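Local coordinates for single-stranded DNA-binding protein (Thermus aquaticus, PDB 2FXQ), which binds single-stranded DNA and probably recruits partner proteins to it during DNA replication, recombination and repair, at residues L5-I11 against L128-M134. Sequence-based numbering, arbitrary orientation.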
loop_
_atom_site.group_PDB
_atom_site.type_symbol
_atom_site.label_atom_id
_atom_site.label_comp_id
_atom_site.label_asym_id
_atom_site.label_seq_id
_atom_site.Cartn_x
_atom_site.Cartn_y
_atom_site.Cartn_z
ATOM N N LEU A 5 -4.700 -5.694 -12.029
ATOM C CA LEU A 5 -4.604 -4.568 -11.102
ATOM C C LEU A 5 -3.390 -3.803 -11.490
ATOM O O LEU A 5 -2.367 -4.420 -11.868
ATOM C CB LEU A 5 -4.364 -5.066 -9.641
ATOM C CG LEU A 5 -5.535 -5.610 -8.869
ATOM C CD1 LEU A 5 -4.953 -6.133 -7.535
ATOM C CD2 LEU A 5 -6.612 -4.515 -8.674
ATOM N N ASN A 6 -3.459 -2.481 -11.325
ATOM C CA ASN A 6 -2.328 -1.639 -11.621
ATOM C C ASN A 6 -2.476 -0.408 -10.714
ATOM O O ASN A 6 -3.239 0.513 -11.006
ATOM C CB ASN A 6 -2.332 -1.322 -13.135
ATOM C CG ASN A 6 -1.320 -0.235 -13.553
ATOM O OD1 ASN A 6 -0.492 0.284 -12.760
ATOM N ND2 ASN A 6 -1.394 0.120 -14.861
ATOM N N GLN A 7 -1.797 -0.437 -9.565
ATOM C CA GLN A 7 -1.979 0.597 -8.532
ATOM C C GLN A 7 -0.661 1.041 -8.035
ATOM O O GLN A 7 0.195 0.216 -7.783
ATOM C CB GLN A 7 -2.754 0.011 -7.300
ATOM C CG GLN A 7 -4.119 -0.618 -7.769
ATOM C CD GLN A 7 -4.893 -1.286 -6.598
ATOM O OE1 GLN A 7 -4.274 -1.897 -5.734
ATOM N NE2 GLN A 7 -6.223 -1.135 -6.561
ATOM N N VAL A 8 -0.501 2.354 -7.852
ATOM C CA VAL A 8 0.749 2.937 -7.391
ATOM C C VAL A 8 0.405 3.909 -6.250
ATOM O O VAL A 8 -0.616 4.642 -6.339
ATOM C CB VAL A 8 1.404 3.821 -8.538
ATOM C CG1 VAL A 8 2.719 4.484 -8.019
ATOM C CG2 VAL A 8 1.587 2.990 -9.816
ATOM N N PHE A 9 1.231 3.918 -5.187
ATOM C CA PHE A 9 1.061 4.826 -4.031
ATOM C C PHE A 9 2.411 5.392 -3.789
ATOM O O PHE A 9 3.401 4.629 -3.715
ATOM C CB PHE A 9 0.621 4.011 -2.767
ATOM C CG PHE A 9 -0.543 3.090 -3.025
ATOM C CD1 PHE A 9 -1.835 3.476 -2.700
ATOM C CD2 PHE A 9 -0.354 1.825 -3.647
ATOM C CE1 PHE A 9 -2.953 2.647 -3.026
ATOM C CE2 PHE A 9 -1.483 0.986 -3.928
ATOM C CZ PHE A 9 -2.747 1.403 -3.631
ATOM N N LEU A 10 2.532 6.726 -3.724
ATOM C CA LEU A 10 3.852 7.333 -3.626
ATOM C C LEU A 10 3.697 8.528 -2.768
ATOM O O LEU A 10 2.646 9.227 -2.835
ATOM C CB LEU A 10 4.254 7.942 -4.988
ATOM C CG LEU A 10 4.881 7.167 -6.074
ATOM C CD1 LEU A 10 5.163 8.160 -7.253
ATOM C CD2 LEU A 10 6.139 6.447 -5.502
ATOM N N ILE A 11 4.668 8.768 -1.923
ATOM C CA ILE A 11 4.831 10.134 -1.425
ATOM C C ILE A 11 6.238 10.527 -1.845
ATOM O O ILE A 11 7.194 9.791 -1.570
ATOM C CB ILE A 11 4.747 10.169 0.142
ATOM C CG1 ILE A 11 3.332 9.753 0.599
ATOM C CG2 ILE A 11 5.203 11.591 0.692
ATOM C CD1 ILE A 11 3.222 9.537 2.179
ATOM N N LEU A 128 6.969 5.839 1.318
ATOM C CA LEU A 128 5.857 5.352 0.508
ATOM C C LEU A 128 6.259 5.352 -1.016
ATOM O O LEU A 128 6.352 6.363 -1.724
ATOM C CB LEU A 128 4.511 6.034 0.851
ATOM C CG LEU A 128 3.232 5.342 0.341
ATOM C CD1 LEU A 128 2.818 4.133 1.190
ATOM C CD2 LEU A 128 2.039 6.256 0.167
ATOM N N ASN A 129 6.535 4.143 -1.489
ATOM C CA ASN A 129 6.704 3.929 -2.895
ATOM C C ASN A 129 6.256 2.494 -3.030
ATOM O O ASN A 129 7.004 1.576 -2.703
ATOM C CB ASN A 129 8.174 4.104 -3.201
ATOM C CG ASN A 129 8.555 3.564 -4.532
ATOM O OD1 ASN A 129 7.678 3.171 -5.287
ATOM N ND2 ASN A 129 9.865 3.609 -4.869
ATOM N N GLN A 130 5.002 2.295 -3.387
ATOM C CA GLN A 130 4.429 0.955 -3.465
ATOM C C GLN A 130 3.701 0.758 -4.776
ATOM O O GLN A 130 2.966 1.655 -5.240
ATOM C CB GLN A 130 3.405 0.710 -2.321
ATOM C CG GLN A 130 2.694 -0.750 -2.414
ATOM C CD GLN A 130 2.232 -1.364 -1.066
ATOM O OE1 GLN A 130 3.031 -1.982 -0.324
ATOM N NE2 GLN A 130 0.944 -1.198 -0.764
ATOM N N VAL A 131 3.882 -0.423 -5.398
ATOM C CA VAL A 131 3.125 -0.724 -6.564
ATOM C C VAL A 131 2.434 -2.088 -6.332
ATOM O O VAL A 131 3.032 -2.982 -5.735
ATOM C CB VAL A 131 4.148 -0.901 -7.761
ATOM C CG1 VAL A 131 3.383 -1.384 -9.000
ATOM C CG2 VAL A 131 4.915 0.465 -8.064
ATOM N N ILE A 132 1.163 -2.217 -6.769
ATOM C CA ILE A 132 0.474 -3.512 -6.724
ATOM C C ILE A 132 0.083 -3.807 -8.177
ATOM O O ILE A 132 -0.621 -2.995 -8.819
ATOM C CB ILE A 132 -0.739 -3.472 -5.827
ATOM C CG1 ILE A 132 -0.293 -3.151 -4.382
ATOM C CG2 ILE A 132 -1.456 -4.891 -5.862
ATOM C CD1 ILE A 132 -1.545 -3.039 -3.348
ATOM N N LEU A 133 0.531 -4.962 -8.707
ATOM C CA LEU A 133 0.137 -5.328 -10.055
ATOM C C LEU A 133 -0.447 -6.729 -9.986
ATOM O O LEU A 133 0.044 -7.578 -9.234
ATOM C CB LEU A 133 1.363 -5.425 -11.017
ATOM C CG LEU A 133 2.250 -4.176 -11.173
ATOM C CD1 LEU A 133 3.492 -4.417 -12.079
ATOM C CD2 LEU A 133 1.397 -2.998 -11.706
ATOM N N MET A 134 -1.430 -7.008 -10.827
ATOM C CA MET A 134 -1.810 -8.412 -10.991
ATOM C C MET A 134 -2.043 -8.594 -12.469
ATOM O O MET A 134 -2.796 -7.791 -13.109
ATOM C CB MET A 134 -3.100 -8.738 -10.248
ATOM C CG MET A 134 -3.292 -10.361 -10.130
ATOM S SD MET A 134 -4.665 -10.670 -9.076
ATOM C CE MET A 134 -3.975 -10.861 -7.511
#
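Phe9 and Gln130 face each other as a hydrogen-bonded pair in two antiparallel strands, Gln130 N giving Phe9 O a nearly straight bond of 2.8 Å (170°). With CG anti to its carbonyl carbon (chi1 -50°), Phe9 lays its ring beside the Gln130 chain, Phe9 CD2 4.1 Å from Gln130 CB; Gln130 O sits at the ring edge, and the planes of the ring and the Gln130 side-chain amide are 86° apart. Phe9 CE2 reaches Ile132 CD1 at 4.1 Å. Ile132 CD1 also lies 3.8 Å from Gln7 OE1, while Gln7 NE2 donates a hydrogen bond to Glu79 OE2 of the second subunit. At one end Leu5 CB packs on Met134 CB; at the other, the Ile11 and Leu128 side chains cross obliquely, Ile11 CG1 3.8 Å from Leu128 CD2. Cutting Ile11 back to an alanine removes CG1 and CD1 and would probably open a gap beside Leu128 CB and CD2. On the other face Leu10 CD2 lies 3.6 Å from Asn129 OD1, while Asn129 ND2 hydrogen-bonds to Leu201 O and Asp38 OD1. The Phe9 ring meets its counterpart in the second subunit, so the face bearing Gln7, Phe9 and Gln130 takes part in the dimer interface. Strand 5-14 of the first OB-fold domain pairs antiparallel with 129-137 of the second, as in the dimeric SSBs of the Thermus group.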